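Local coordinates for methanogen homoaconitase large subunit (PDB 4KP2), which forms, together with a small subunit, a hydro-lyase that converts (R)-homocitrate to homoisocitrate through cis-homoaconitate, using a [4Fe-4S] cluster, at residues Q294-H299 against I419-P424; I399-T404 against K425-S430; V196-G201 against D302-I307; P298-N303 against R406-R411. One frame throughout, in Å; residues are numbered along the deposited sequence.

How the interactions relate
Interaction 1 lies at the middle of the group, its centre about 7, 10 and 8 Å from the centres of interactions 2, 3 and 4; the widest separation, about 17 Å, is between 2 and 3. Along the chain helix 189-200 comes first, then the two-stranded antiparallel pair 294-296 and 304-306, and finally strands 399-402 and 418-421 and helix 424-433. Interaction 1 sets strand 294-296 against 418-421, the end strand of a parallel five-stranded sheet. Interaction 2 packs the following helix on the neighbouring strand, 3 the end of helix 189-200 against the lead-in to 304-306, and 4 joins the loops beyond the strand ends. All but interaction 2 join regions over 100 residues apart.

Interaction 1: Q294-H299 against I419-P424; sequences QVAVPH and IYLASP
P298 lies over one face of the Y420 ring: its CD atom is 3.5 Å from the ring centroid and only 14° off the normal, a well-centred CH-pi contact. The phenol is placed there by its first torsion (chi1 -72°), which sets CG opposite the carbonyl carbon. V295 reaches the same ring differently, with CG1 near the ring plane at the edge, 4.1 Å from Y420 CD2. V297 adds its CG1 obliquely, 3.8 Å from Y420 CE2. The other V295 methyl, CG2, meets A422 CB at 3.7 Å, and A296 CB faces L421 CB at an equal separation. Two backbone bonds set the register: A296 N to L421 O at 2.8 Å and L421 N to A296 O at 3.0 Å. They make A296 and L421 an antiparallel hydrogen-bonded pair, a single bridge between short strands whose directions differ by 152°. The weakly bonded strand 294-296 thus lies antiparallel beside 418-421, the outermost strand within this chain of a parallel five-stranded sheet, on the edge away from 399-402, to whose C400 and S402 the Y420 backbone bonds. Helix 189-200 touches Q294 and A296, and helix 307-310 touches V295 and V297.

Interaction 2: I399-T404 against K425-S430; sequences ICLSTT and KIAAIS
L401 and S430 meet where helix 424-433 packs on a parallel sheet in this alpha-beta-alpha sandwich. The helix follows strand 418-421 but reaches across to its neighbour, strand 399-402; the short segments run at 139° to each other, with axes 8.6 Å apart at closest. The tight part belongs to a single methyl. L401 CD2 lies 3.6 Å from S430 CB and 3.7 Å from A427 CA, so the branch rests on the helix backbone between two turns. With CG anti to the backbone N (chi1 178°), the leucine extends from the sheet toward the helix. Packing is looser at the other end, where T403 CG2 and A427 CB stand 4.0 Å apart, methyl to methyl; T403 turns its hydroxyl to a separate partner, the backbone N of G321. On the far side of the helix K425 points away and forms a salt bridge with E293, being partly exposed where all the touching residues are buried. S430 OG has two polar partners: T437 N and, at 2.8 Å, I426 O, which it approaches from above the carbonyl plane, opposite the face used by S430 N.

Interaction 3: V196-G201 against D302-I307; sequences VCKEIG and DNVKPI
The last turn of helix 189-200 comes against the chain entering strand 304-306, with CA of K198 and CA of D302 5.3 Å apart, while G201 leaves the helix with a positive phi of 110°. The C197 carbonyl, which accepts the G201 N-H near this helix end, also has D302 CB at 3.7 Å from its O atom. K198 has the largest share of the contact, followed by D302. Its CG lies opposite the carbonyl carbon (chi1 -51°), and the lysine chain then bends at each later torsion, so that the aliphatic part folds back over the peptide of D302 and N303. K198 CD is 3.4 Å from D302 O and CE the same distance from D302 CA. V304 crosses this chain at about a right angle, its CG1 3.4 Å from K198 CG. The ammonium end has come within 3.2 Å of the backbone C of D302 (NZ to C); the carbonyl O of P301, just before the segment, is its likely acceptor, though the modelled approach is too short to trust in detail. With an alanine here, the backbone of D302 and CG1 of V304 would probably lose the methylenes that cover them, and the P301 carbonyl its likely donor. OD1 of D302 forms a salt bridge with R202 and lies 5.9 Å from K198 NZ, not in contact. The chemistry is therefore that of a lysine whose methylenes pack on backbone, with its ammonium end probably held by a carbonyl, while the D302 carboxylate is probably balanced mainly by R202, just past the helix.

Interaction 4: P298-N303 against R406-R411; sequences PHHPDN and RNFKGR
H299 and N407 lose the most surface in this contact, followed by K409. The imidazole of H299 is held between two aliphatic groups: P298 CB, its own neighbour across a peptide modelled as cis, lies over one face, and on the opposite face K409 CE stands 3.8 Å from the ring centroid, offset toward the rim and 15° from the normal. K409 takes this place because its chain, extended as far as CD, bends at chi3 (-58°) and crosses the ring obliquely. N407 points into the other loop, CG anti to its backbone N (chi1 -166°). Its ND2 donates to H300 O at 2.8 Å; the acceptor lies close to the amide plane, yet the donor sits well above the carbonyl plane, off the lone pairs. A weak bond from ND2 to V297 O adds a second carbonyl. A leucine in its place would probably leave H300 O without this donor and V297 O without its weak one, removing the amide link between the loops. F408 CE1 touches P301 CD at 3.5 Å, while F408 CA makes a CA-H...O contact with H299 O at 3.2 Å. Two turns frame the contact, type I from H300 to N303 and type II from F408 to R411. It is loop-to-loop packing beyond the strand ends in an aconitase-family fold, with the F408 side chain about 10 Å from that of C386, a predicted ligand of the iron-sulfur cluster.

Interaction 1: Q294-H299 against I419-P424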
loop_
_atom_site.group_PDB
_atom_site.type_symbol
_atom_site.label_atom_id
_atom_site.label_comp_id
_atom_site.label_asym_id
_atom_site.label_seq_id
_atom_site.Cartn_x
_atom_site.Cartn_y
_atom_site.Cartn_z
ATOM N N GLN A 294 -19.680 -19.668 -7.380
ATOM C CA GLN A 294 -19.561 -19.044 -8.693
ATOM C C GLN A 294 -18.241 -18.302 -8.915
ATOM O O GLN A 294 -17.832 -17.479 -8.095
ATOM C CB GLN A 294 -20.740 -18.095 -8.925
ATOM C CG GLN A 294 -22.105 -18.732 -8.695
ATOM C CD GLN A 294 -22.407 -19.853 -9.670
ATOM O OE1 GLN A 294 -22.687 -19.613 -10.846
ATOM N NE2 GLN A 294 -22.354 -21.088 -9.185
ATOM N N VAL A 295 -17.584 -18.606 -10.031
ATOM C CA VAL A 295 -16.370 -17.909 -10.449
ATOM C C VAL A 295 -16.477 -17.421 -11.897
ATOM O O VAL A 295 -16.600 -18.225 -12.822
ATOM C CB VAL A 295 -15.131 -18.813 -10.326
ATOM C CG1 VAL A 295 -13.912 -18.132 -10.934
ATOM C CG2 VAL A 295 -14.880 -19.177 -8.871
ATOM N N ALA A 296 -16.421 -16.106 -12.087
ATOM C CA ALA A 296 -16.542 -15.517 -13.420
ATOM C C ALA A 296 -15.235 -15.590 -14.206
ATOM O O ALA A 296 -14.175 -15.225 -13.699
ATOM C CB ALA A 296 -17.024 -14.078 -13.325
ATOM N N VAL A 297 -15.324 -16.054 -15.449
ATOM C CA VAL A 297 -14.151 -16.221 -16.300
ATOM C C VAL A 297 -13.998 -15.049 -17.275
ATOM O O VAL A 297 -14.975 -14.359 -17.574
ATOM C CB VAL A 297 -14.217 -17.555 -17.081
ATOM C CG1 VAL A 297 -14.454 -18.714 -16.123
ATOM C CG2 VAL A 297 -15.302 -17.506 -18.146
ATOM N N PRO A 298 -12.764 -14.810 -17.758
ATOM C CA PRO A 298 -12.487 -13.752 -18.739
ATOM C C PRO A 298 -13.368 -13.857 -19.983
ATOM O O PRO A 298 -13.726 -14.967 -20.377
ATOM C CB PRO A 298 -11.028 -14.013 -19.117
ATOM C CG PRO A 298 -10.440 -14.617 -17.907
ATOM C CD PRO A 298 -11.523 -15.455 -17.291
ATOM N N HIS A 299 -13.709 -12.723 -20.592
ATOM C CA HIS A 299 -13.272 -11.411 -20.117
ATOM C C HIS A 299 -14.459 -10.518 -19.779
ATOM O O HIS A 299 -14.414 -9.308 -19.995
ATOM C CB HIS A 299 -12.404 -10.721 -21.171
ATOM C CG HIS A 299 -11.141 -11.457 -21.494
ATOM N ND1 HIS A 299 -9.953 -11.223 -20.837
ATOM C CD2 HIS A 299 -10.881 -12.420 -22.410
ATOM C CE1 HIS A 299 -9.015 -12.012 -21.331
ATOM N NE2 HIS A 299 -9.552 -12.748 -22.288
ATOM N N ILE A 419 -8.259 -12.163 -15.795
ATOM C CA ILE A 419 -8.880 -11.883 -14.505
ATOM C C ILE A 419 -10.031 -12.848 -14.237
ATOM O O ILE A 419 -10.817 -13.151 -15.131
ATOM C CB ILE A 419 -9.419 -10.439 -14.444
ATOM C CG1 ILE A 419 -8.309 -9.438 -14.762
ATOM C CG2 ILE A 419 -10.030 -10.140 -13.080
ATOM C CD1 ILE A 419 -8.771 -8.001 -14.751
ATOM N N TYR A 420 -10.120 -13.336 -13.004
ATOM C CA TYR A 420 -11.242 -14.167 -12.587
ATOM C C TYR A 420 -11.919 -13.543 -11.371
ATOM O O TYR A 420 -11.249 -13.042 -10.467
ATOM C CB TYR A 420 -10.775 -15.586 -12.259
ATOM C CG TYR A 420 -10.395 -16.416 -13.465
ATOM C CD1 TYR A 420 -9.191 -16.210 -14.123
ATOM C CD2 TYR A 420 -11.236 -17.417 -13.935
ATOM C CE1 TYR A 420 -8.838 -16.970 -15.222
ATOM C CE2 TYR A 420 -10.890 -18.184 -15.033
ATOM C CZ TYR A 420 -9.689 -17.955 -15.673
ATOM O OH TYR A 420 -9.337 -18.712 -16.767
ATOM N N LEU A 421 -13.247 -13.571 -11.354
ATOM C CA LEU A 421 -14.008 -12.978 -10.258
ATOM C C LEU A 421 -14.618 -14.050 -9.363
ATOM O O LEU A 421 -15.211 -15.009 -9.853
ATOM C CB LEU A 421 -15.112 -12.072 -10.805
ATOM C CG LEU A 421 -14.668 -10.908 -11.689
ATOM C CD1 LEU A 421 -15.874 -10.138 -12.198
ATOM C CD2 LEU A 421 -13.728 -9.991 -10.925
ATOM N N ALA A 422 -14.476 -13.879 -8.053
ATOM C CA ALA A 422 -15.006 -14.844 -7.096
ATOM C C ALA A 422 -15.240 -14.223 -5.722
ATOM O O ALA A 422 -15.112 -13.010 -5.543
ATOM C CB ALA A 422 -14.076 -16.044 -6.983
ATOM N N SER A 423 -15.588 -15.068 -4.758
ATOM C CA SER A 423 -15.844 -14.626 -3.394
ATOM C C SER A 423 -14.542 -14.592 -2.598
ATOM O O SER A 423 -13.577 -15.261 -2.969
ATOM C CB SER A 423 -16.849 -15.562 -2.718
ATOM O OG SER A 423 -16.306 -16.859 -2.546
ATOM N N PRO A 424 -14.505 -13.802 -1.510
ATOM C CA PRO A 424 -13.331 -13.752 -0.631
ATOM C C PRO A 424 -12.951 -15.134 -0.110
ATOM O O PRO A 424 -11.768 -15.414 0.084
ATOM C CB PRO A 424 -13.804 -12.879 0.528
ATOM C CG PRO A 424 -14.824 -11.995 -0.071
ATOM C CD PRO A 424 -15.529 -12.820 -1.108
#

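Interaction 2: I399-T404 against K425-S430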
loop_
_atom_site.group_PDB
_atom_site.type_symbol
_atom_site.label_atom_id
_atom_site.label_comp_id
_atom_site.label_asym_id
_atom_site.label_seq_id
_atom_site.Cartn_x
_atom_site.Cartn_y
_atom_site.Cartn_z
ATOM N N ILE A 399 -2.393 -14.280 -14.532
ATOM C CA ILE A 399 -3.789 -14.454 -14.148
ATOM C C ILE A 399 -4.052 -13.979 -12.721
ATOM O O ILE A 399 -3.291 -14.285 -11.803
ATOM C CB ILE A 399 -4.220 -15.931 -14.282
ATOM C CG1 ILE A 399 -4.094 -16.393 -15.734
ATOM C CG2 ILE A 399 -5.643 -16.127 -13.790
ATOM C CD1 ILE A 399 -4.580 -17.804 -15.968
ATOM N N CYS A 400 -5.135 -13.228 -12.541
ATOM C CA CYS A 400 -5.511 -12.728 -11.225
ATOM C C CYS A 400 -6.932 -13.122 -10.831
ATOM O O CYS A 400 -7.865 -12.993 -11.619
ATOM C CB CYS A 400 -5.366 -11.206 -11.166
ATOM S SG CYS A 400 -6.005 -10.456 -9.650
ATOM N N LEU A 401 -7.081 -13.607 -9.602
ATOM C CA LEU A 401 -8.396 -13.892 -9.044
ATOM C C LEU A 401 -8.786 -12.771 -8.090
ATOM O O LEU A 401 -8.178 -12.607 -7.033
ATOM C CB LEU A 401 -8.395 -15.231 -8.307
ATOM C CG LEU A 401 -9.716 -15.612 -7.637
ATOM C CD1 LEU A 401 -10.816 -15.772 -8.672
ATOM C CD2 LEU A 401 -9.563 -16.881 -6.822
ATOM N N SER A 402 -9.802 -12.002 -8.466
ATOM C CA SER A 402 -10.171 -10.816 -7.702
ATOM C C SER A 402 -11.585 -10.879 -7.134
ATOM O O SER A 402 -12.428 -11.639 -7.611
ATOM C CB SER A 402 -10.018 -9.563 -8.566
ATOM O OG SER A 402 -10.394 -8.404 -7.848
ATOM N N THR A 403 -11.832 -10.072 -6.108
ATOM C CA THR A 403 -13.159 -9.950 -5.521
ATOM C C THR A 403 -13.838 -8.688 -6.037
ATOM O O THR A 403 -14.857 -8.256 -5.501
ATOM C CB THR A 403 -13.102 -9.899 -3.984
ATOM O OG1 THR A 403 -12.335 -8.763 -3.571
ATOM C CG2 THR A 403 -12.467 -11.165 -3.433
ATOM N N THR A 404 -13.260 -8.102 -7.081
ATOM C CA THR A 404 -13.815 -6.905 -7.703
ATOM C C THR A 404 -15.029 -7.230 -8.568
ATOM O O THR A 404 -15.566 -8.336 -8.518
ATOM C CB THR A 404 -12.769 -6.176 -8.569
ATOM O OG1 THR A 404 -12.120 -7.116 -9.434
ATOM C CG2 THR A 404 -11.729 -5.498 -7.692
ATOM N N LYS A 425 -13.954 -15.979 0.116
ATOM C CA LYS A 425 -13.726 -17.353 0.543
ATOM C C LYS A 425 -12.879 -18.106 -0.476
ATOM O O LYS A 425 -11.814 -18.626 -0.145
ATOM C CB LYS A 425 -15.060 -18.071 0.737
ATOM C CG LYS A 425 -14.930 -19.564 0.976
ATOM C CD LYS A 425 -16.294 -20.233 0.945
ATOM C CE LYS A 425 -16.177 -21.741 1.093
ATOM N NZ LYS A 425 -17.498 -22.412 0.929
ATOM N N ILE A 426 -13.359 -18.152 -1.714
ATOM C CA ILE A 426 -12.656 -18.835 -2.792
ATOM C C ILE A 426 -11.325 -18.155 -3.099
ATOM O O ILE A 426 -10.335 -18.817 -3.412
ATOM C CB ILE A 426 -13.518 -18.890 -4.070
ATOM C CG1 ILE A 426 -14.876 -19.525 -3.768
ATOM C CG2 ILE A 426 -12.809 -19.664 -5.171
ATOM C CD1 ILE A 426 -15.782 -19.630 -4.972
ATOM N N ALA A 427 -11.307 -16.830 -2.996
ATOM C CA ALA A 427 -10.097 -16.055 -3.250
ATOM C C ALA A 427 -8.991 -16.416 -2.265
ATOM O O ALA A 427 -7.827 -16.547 -2.643
ATOM C CB ALA A 427 -10.398 -14.566 -3.188
ATOM N N ALA A 428 -9.363 -16.579 -1.001
ATOM C CA ALA A 428 -8.404 -16.935 0.037
ATOM C C ALA A 428 -7.884 -18.356 -0.154
ATOM O O ALA A 428 -6.683 -18.602 -0.066
ATOM C CB ALA A 428 -9.029 -16.780 1.414
ATOM N N ILE A 429 -8.799 -19.283 -0.417
ATOM C CA ILE A 429 -8.449 -20.685 -0.613
ATOM C C ILE A 429 -7.547 -20.871 -1.830
ATOM O O ILE A 429 -6.563 -21.610 -1.780
ATOM C CB ILE A 429 -9.709 -21.559 -0.772
ATOM C CG1 ILE A 429 -10.585 -21.461 0.477
ATOM C CG2 ILE A 429 -9.329 -23.007 -1.036
ATOM C CD1 ILE A 429 -11.891 -22.219 0.360
ATOM N N SER A 430 -7.882 -20.188 -2.920
ATOM C CA SER A 430 -7.106 -20.286 -4.150
ATOM C C SER A 430 -5.719 -19.669 -3.989
ATOM O O SER A 430 -4.773 -20.063 -4.672
ATOM C CB SER A 430 -7.846 -19.624 -5.312
ATOM O OG SER A 430 -9.126 -20.204 -5.493
#

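Interaction 3: V196-G201 against D302-I307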
loop_
_atom_site.group_PDB
_atom_site.type_symbol
_atom_site.label_atom_id
_atom_site.label_comp_id
_atom_site.label_asym_id
_atom_site.label_seq_id
_atom_site.Cartn_x
_atom_site.Cartn_y
_atom_site.Cartn_z
ATOM N N VAL A 196 -26.934 -13.993 -10.776
ATOM C CA VAL A 196 -27.918 -13.072 -11.329
ATOM C C VAL A 196 -27.449 -12.520 -12.672
ATOM O O VAL A 196 -28.251 -12.315 -13.586
ATOM C CB VAL A 196 -28.196 -11.907 -10.356
ATOM C CG1 VAL A 196 -29.202 -10.935 -10.949
ATOM C CG2 VAL A 196 -28.698 -12.442 -9.024
ATOM N N CYS A 197 -26.143 -12.299 -12.793
ATOM C CA CYS A 197 -25.575 -11.690 -13.991
ATOM C C CYS A 197 -25.626 -12.601 -15.220
ATOM O O CYS A 197 -25.380 -12.149 -16.338
ATOM C CB CYS A 197 -24.136 -11.232 -13.731
ATOM S SG CYS A 197 -23.954 -9.956 -12.459
ATOM N N LYS A 198 -25.942 -13.877 -15.017
ATOM C CA LYS A 198 -26.000 -14.826 -16.127
ATOM C C LYS A 198 -27.404 -14.940 -16.689
ATOM O O LYS A 198 -27.603 -14.893 -17.903
ATOM C CB LYS A 198 -25.524 -16.209 -15.690
ATOM C CG LYS A 198 -24.194 -16.207 -14.989
ATOM C CD LYS A 198 -23.167 -15.372 -15.733
ATOM C CE LYS A 198 -22.673 -14.236 -14.850
ATOM N NZ LYS A 198 -21.190 -14.153 -14.762
ATOM N N GLU A 199 -28.373 -15.103 -15.794
ATOM C CA GLU A 199 -29.770 -15.206 -16.185
ATOM C C GLU A 199 -30.200 -13.933 -16.900
ATOM O O GLU A 199 -31.045 -13.962 -17.792
ATOM C CB GLU A 199 -30.653 -15.440 -14.958
ATOM C CG GLU A 199 -31.633 -16.593 -15.105
ATOM C CD GLU A 199 -30.959 -17.949 -15.010
ATOM O OE1 GLU A 199 -29.810 -18.008 -14.526
ATOM O OE2 GLU A 199 -31.579 -18.953 -15.418
ATOM N N ILE A 200 -29.598 -12.816 -16.504
ATOM C CA ILE A 200 -29.910 -11.522 -17.091
ATOM C C ILE A 200 -28.972 -11.186 -18.247
ATOM O O ILE A 200 -29.419 -10.912 -19.361
ATOM C CB ILE A 200 -29.835 -10.402 -16.039
ATOM C CG1 ILE A 200 -30.855 -10.651 -14.928
ATOM C CG2 ILE A 200 -30.065 -9.049 -16.687
ATOM C CD1 ILE A 200 -30.918 -9.547 -13.897
ATOM N N GLY A 201 -27.672 -11.212 -17.977
ATOM C CA GLY A 201 -26.679 -10.885 -18.984
ATOM C C GLY A 201 -25.987 -9.570 -18.685
ATOM O O GLY A 201 -26.446 -8.799 -17.845
ATOM N N ASP A 302 -20.360 -11.445 -17.142
ATOM C CA ASP A 302 -21.482 -12.330 -17.446
ATOM C C ASP A 302 -21.033 -13.726 -17.892
ATOM O O ASP A 302 -21.703 -14.378 -18.694
ATOM C CB ASP A 302 -22.438 -11.699 -18.466
ATOM C CG ASP A 302 -21.875 -11.685 -19.870
ATOM O OD1 ASP A 302 -20.642 -11.557 -20.020
ATOM O OD2 ASP A 302 -22.669 -11.806 -20.829
ATOM N N ASN A 303 -19.909 -14.186 -17.351
ATOM C CA ASN A 303 -19.376 -15.502 -17.694
ATOM C C ASN A 303 -18.896 -16.321 -16.497
ATOM O O ASN A 303 -17.694 -16.448 -16.278
ATOM C CB ASN A 303 -18.226 -15.364 -18.693
ATOM C CG ASN A 303 -18.699 -15.035 -20.094
ATOM O OD1 ASN A 303 -19.786 -15.437 -20.505
ATOM N ND2 ASN A 303 -17.878 -14.305 -20.840
ATOM N N VAL A 304 -19.822 -16.883 -15.727
ATOM C CA VAL A 304 -19.427 -17.816 -14.673
ATOM C C VAL A 304 -19.886 -19.250 -14.919
ATOM O O VAL A 304 -21.074 -19.524 -15.091
ATOM C CB VAL A 304 -19.881 -17.379 -13.259
ATOM C CG1 VAL A 304 -21.321 -16.990 -13.253
ATOM C CG2 VAL A 304 -19.697 -18.514 -12.294
ATOM N N LYS A 305 -18.919 -20.158 -14.949
ATOM C CA LYS A 305 -19.200 -21.581 -14.879
ATOM C C LYS A 305 -19.083 -21.948 -13.409
ATOM O O LYS A 305 -18.321 -21.314 -12.678
ATOM C CB LYS A 305 -18.169 -22.369 -15.683
ATOM C CG LYS A 305 -17.283 -21.521 -16.582
ATOM C CD LYS A 305 -17.841 -21.435 -17.990
ATOM C CE LYS A 305 -16.859 -20.742 -18.918
ATOM N NZ LYS A 305 -15.523 -21.402 -18.891
ATOM N N PRO A 306 -19.833 -22.968 -12.961
ATOM C CA PRO A 306 -19.748 -23.390 -11.558
ATOM C C PRO A 306 -18.317 -23.748 -11.161
ATOM O O PRO A 306 -17.502 -24.052 -12.032
ATOM C CB PRO A 306 -20.655 -24.627 -11.505
ATOM C CG PRO A 306 -20.805 -25.067 -12.931
ATOM C CD PRO A 306 -20.759 -23.810 -13.734
ATOM N N ILE A 307 -18.026 -23.708 -9.864
ATOM C CA ILE A 307 -16.670 -23.917 -9.353
ATOM C C ILE A 307 -16.040 -25.228 -9.839
ATOM O O ILE A 307 -14.818 -25.337 -9.956
ATOM C CB ILE A 307 -16.641 -23.844 -7.804
ATOM C CG1 ILE A 307 -15.205 -23.895 -7.277
ATOM C CG2 ILE A 307 -17.486 -24.953 -7.196
ATOM C CD1 ILE A 307 -14.331 -22.778 -7.788
#

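Interaction 4: P298-N303 against R406-R411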
loop_
_atom_site.group_PDB
_atom_site.type_symbol
_atom_site.label_atom_id
_atom_site.label_comp_id
_atom_site.label_asym_id
_atom_site.label_seq_id
_atom_site.Cartn_x
_atom_site.Cartn_y
_atom_site.Cartn_z
ATOM N N PRO A 298 -12.764 -14.810 -17.758
ATOM C CA PRO A 298 -12.487 -13.752 -18.739
ATOM C C PRO A 298 -13.368 -13.857 -19.983
ATOM O O PRO A 298 -13.726 -14.967 -20.377
ATOM C CB PRO A 298 -11.028 -14.013 -19.117
ATOM C CG PRO A 298 -10.440 -14.617 -17.907
ATOM C CD PRO A 298 -11.523 -15.455 -17.291
ATOM N N HIS A 299 -13.709 -12.723 -20.592
ATOM C CA HIS A 299 -13.272 -11.411 -20.117
ATOM C C HIS A 299 -14.459 -10.518 -19.779
ATOM O O HIS A 299 -14.414 -9.308 -19.995
ATOM C CB HIS A 299 -12.404 -10.721 -21.171
ATOM C CG HIS A 299 -11.141 -11.457 -21.494
ATOM N ND1 HIS A 299 -9.953 -11.223 -20.837
ATOM C CD2 HIS A 299 -10.881 -12.420 -22.410
ATOM C CE1 HIS A 299 -9.015 -12.012 -21.331
ATOM N NE2 HIS A 299 -9.552 -12.748 -22.288
ATOM N N HIS A 300 -15.523 -11.118 -19.256
ATOM C CA HIS A 300 -16.728 -10.366 -18.929
ATOM C C HIS A 300 -17.389 -10.899 -17.662
ATOM O O HIS A 300 -17.317 -12.094 -17.376
ATOM C CB HIS A 300 -17.717 -10.408 -20.095
ATOM C CG HIS A 300 -17.187 -9.809 -21.362
ATOM N ND1 HIS A 300 -16.467 -10.536 -22.283
ATOM C CD2 HIS A 300 -17.271 -8.551 -21.856
ATOM C CE1 HIS A 300 -16.130 -9.753 -23.294
ATOM N NE2 HIS A 300 -16.606 -8.544 -23.059
ATOM N N PRO A 301 -18.039 -10.006 -16.897
ATOM C CA PRO A 301 -18.727 -10.386 -15.658
ATOM C C PRO A 301 -19.900 -11.333 -15.899
ATOM O O PRO A 301 -20.379 -11.950 -14.947
ATOM C CB PRO A 301 -19.245 -9.047 -15.120
ATOM C CG PRO A 301 -18.367 -8.019 -15.740
ATOM C CD PRO A 301 -18.049 -8.547 -17.103
ATOM N N ASP A 302 -20.360 -11.445 -17.142
ATOM C CA ASP A 302 -21.482 -12.330 -17.446
ATOM C C ASP A 302 -21.033 -13.726 -17.892
ATOM O O ASP A 302 -21.703 -14.378 -18.694
ATOM C CB ASP A 302 -22.438 -11.699 -18.466
ATOM C CG ASP A 302 -21.875 -11.685 -19.870
ATOM O OD1 ASP A 302 -20.642 -11.557 -20.020
ATOM O OD2 ASP A 302 -22.669 -11.806 -20.829
ATOM N N ASN A 303 -19.909 -14.186 -17.351
ATOM C CA ASN A 303 -19.376 -15.502 -17.694
ATOM C C ASN A 303 -18.896 -16.321 -16.497
ATOM O O ASN A 303 -17.694 -16.448 -16.278
ATOM C CB ASN A 303 -18.226 -15.364 -18.693
ATOM C CG ASN A 303 -18.699 -15.035 -20.094
ATOM O OD1 ASN A 303 -19.786 -15.437 -20.505
ATOM N ND2 ASN A 303 -17.878 -14.305 -20.840
ATOM N N ARG A 406 -15.147 -5.887 -12.053
ATOM C CA ARG A 406 -14.755 -5.807 -13.457
ATOM C C ARG A 406 -13.932 -7.018 -13.887
ATOM O O ARG A 406 -13.190 -7.594 -13.091
ATOM C CB ARG A 406 -13.991 -4.515 -13.744
ATOM C CG ARG A 406 -14.852 -3.410 -14.334
ATOM C CD ARG A 406 -15.679 -2.713 -13.269
ATOM N NE ARG A 406 -14.865 -1.809 -12.462
ATOM C CZ ARG A 406 -14.617 -0.544 -12.784
ATOM N NH1 ARG A 406 -15.122 -0.031 -13.898
ATOM N NH2 ARG A 406 -13.865 0.209 -11.993
ATOM N N ASN A 407 -14.062 -7.389 -15.155
ATOM C CA ASN A 407 -13.457 -8.611 -15.664
ATOM C C ASN A 407 -12.897 -8.414 -17.070
ATOM O O ASN A 407 -12.401 -9.351 -17.696
ATOM C CB ASN A 407 -14.499 -9.732 -15.663
ATOM C CG ASN A 407 -13.887 -11.100 -15.861
ATOM O OD1 ASN A 407 -12.688 -11.286 -15.665
ATOM N ND2 ASN A 407 -14.708 -12.066 -16.253
ATOM N N PHE A 408 -12.965 -7.179 -17.551
ATOM C CA PHE A 408 -12.640 -6.860 -18.938
ATOM C C PHE A 408 -11.176 -7.100 -19.310
ATOM O O PHE A 408 -10.292 -7.097 -18.453
ATOM C CB PHE A 408 -13.052 -5.422 -19.249
ATOM C CG PHE A 408 -14.490 -5.131 -18.932
ATOM C CD1 PHE A 408 -15.476 -6.061 -19.218
ATOM C CD2 PHE A 408 -14.855 -3.939 -18.333
ATOM C CE1 PHE A 408 -16.800 -5.800 -18.924
ATOM C CE2 PHE A 408 -16.175 -3.672 -18.034
ATOM C CZ PHE A 408 -17.151 -4.604 -18.329
ATOM N N LYS A 409 -10.940 -7.308 -20.602
ATOM C CA LYS A 409 -9.616 -7.643 -21.113
ATOM C C LYS A 409 -8.618 -6.503 -20.939
ATOM O O LYS A 409 -8.817 -5.405 -21.460
ATOM C CB LYS A 409 -9.711 -8.036 -22.589
ATOM C CG LYS A 409 -8.409 -8.543 -23.186
ATOM C CD LYS A 409 -8.587 -8.918 -24.649
ATOM C CE LYS A 409 -9.665 -9.978 -24.823
ATOM N NZ LYS A 409 -9.881 -10.329 -26.254
ATOM N N GLY A 410 -7.540 -6.775 -20.210
ATOM C CA GLY A 410 -6.500 -5.788 -19.983
ATOM C C GLY A 410 -6.903 -4.740 -18.966
ATOM O O GLY A 410 -6.487 -3.584 -19.055
ATOM N N ARG A 411 -7.711 -5.145 -17.994
ATOM C CA ARG A 411 -8.207 -4.224 -16.979
ATOM C C ARG A 411 -7.157 -3.941 -15.907
ATOM O O ARG A 411 -6.985 -2.797 -15.481
ATOM C CB ARG A 411 -9.478 -4.775 -16.331
ATOM C CG ARG A 411 -10.089 -3.854 -15.292
ATOM C CD ARG A 411 -11.372 -3.213 -15.794
ATOM N NE ARG A 411 -11.205 -2.561 -17.090
ATOM C CZ ARG A 411 -12.128 -1.793 -17.660
ATOM N NH1 ARG A 411 -13.281 -1.573 -17.044
ATOM N NH2 ARG A 411 -11.897 -1.240 -18.842
#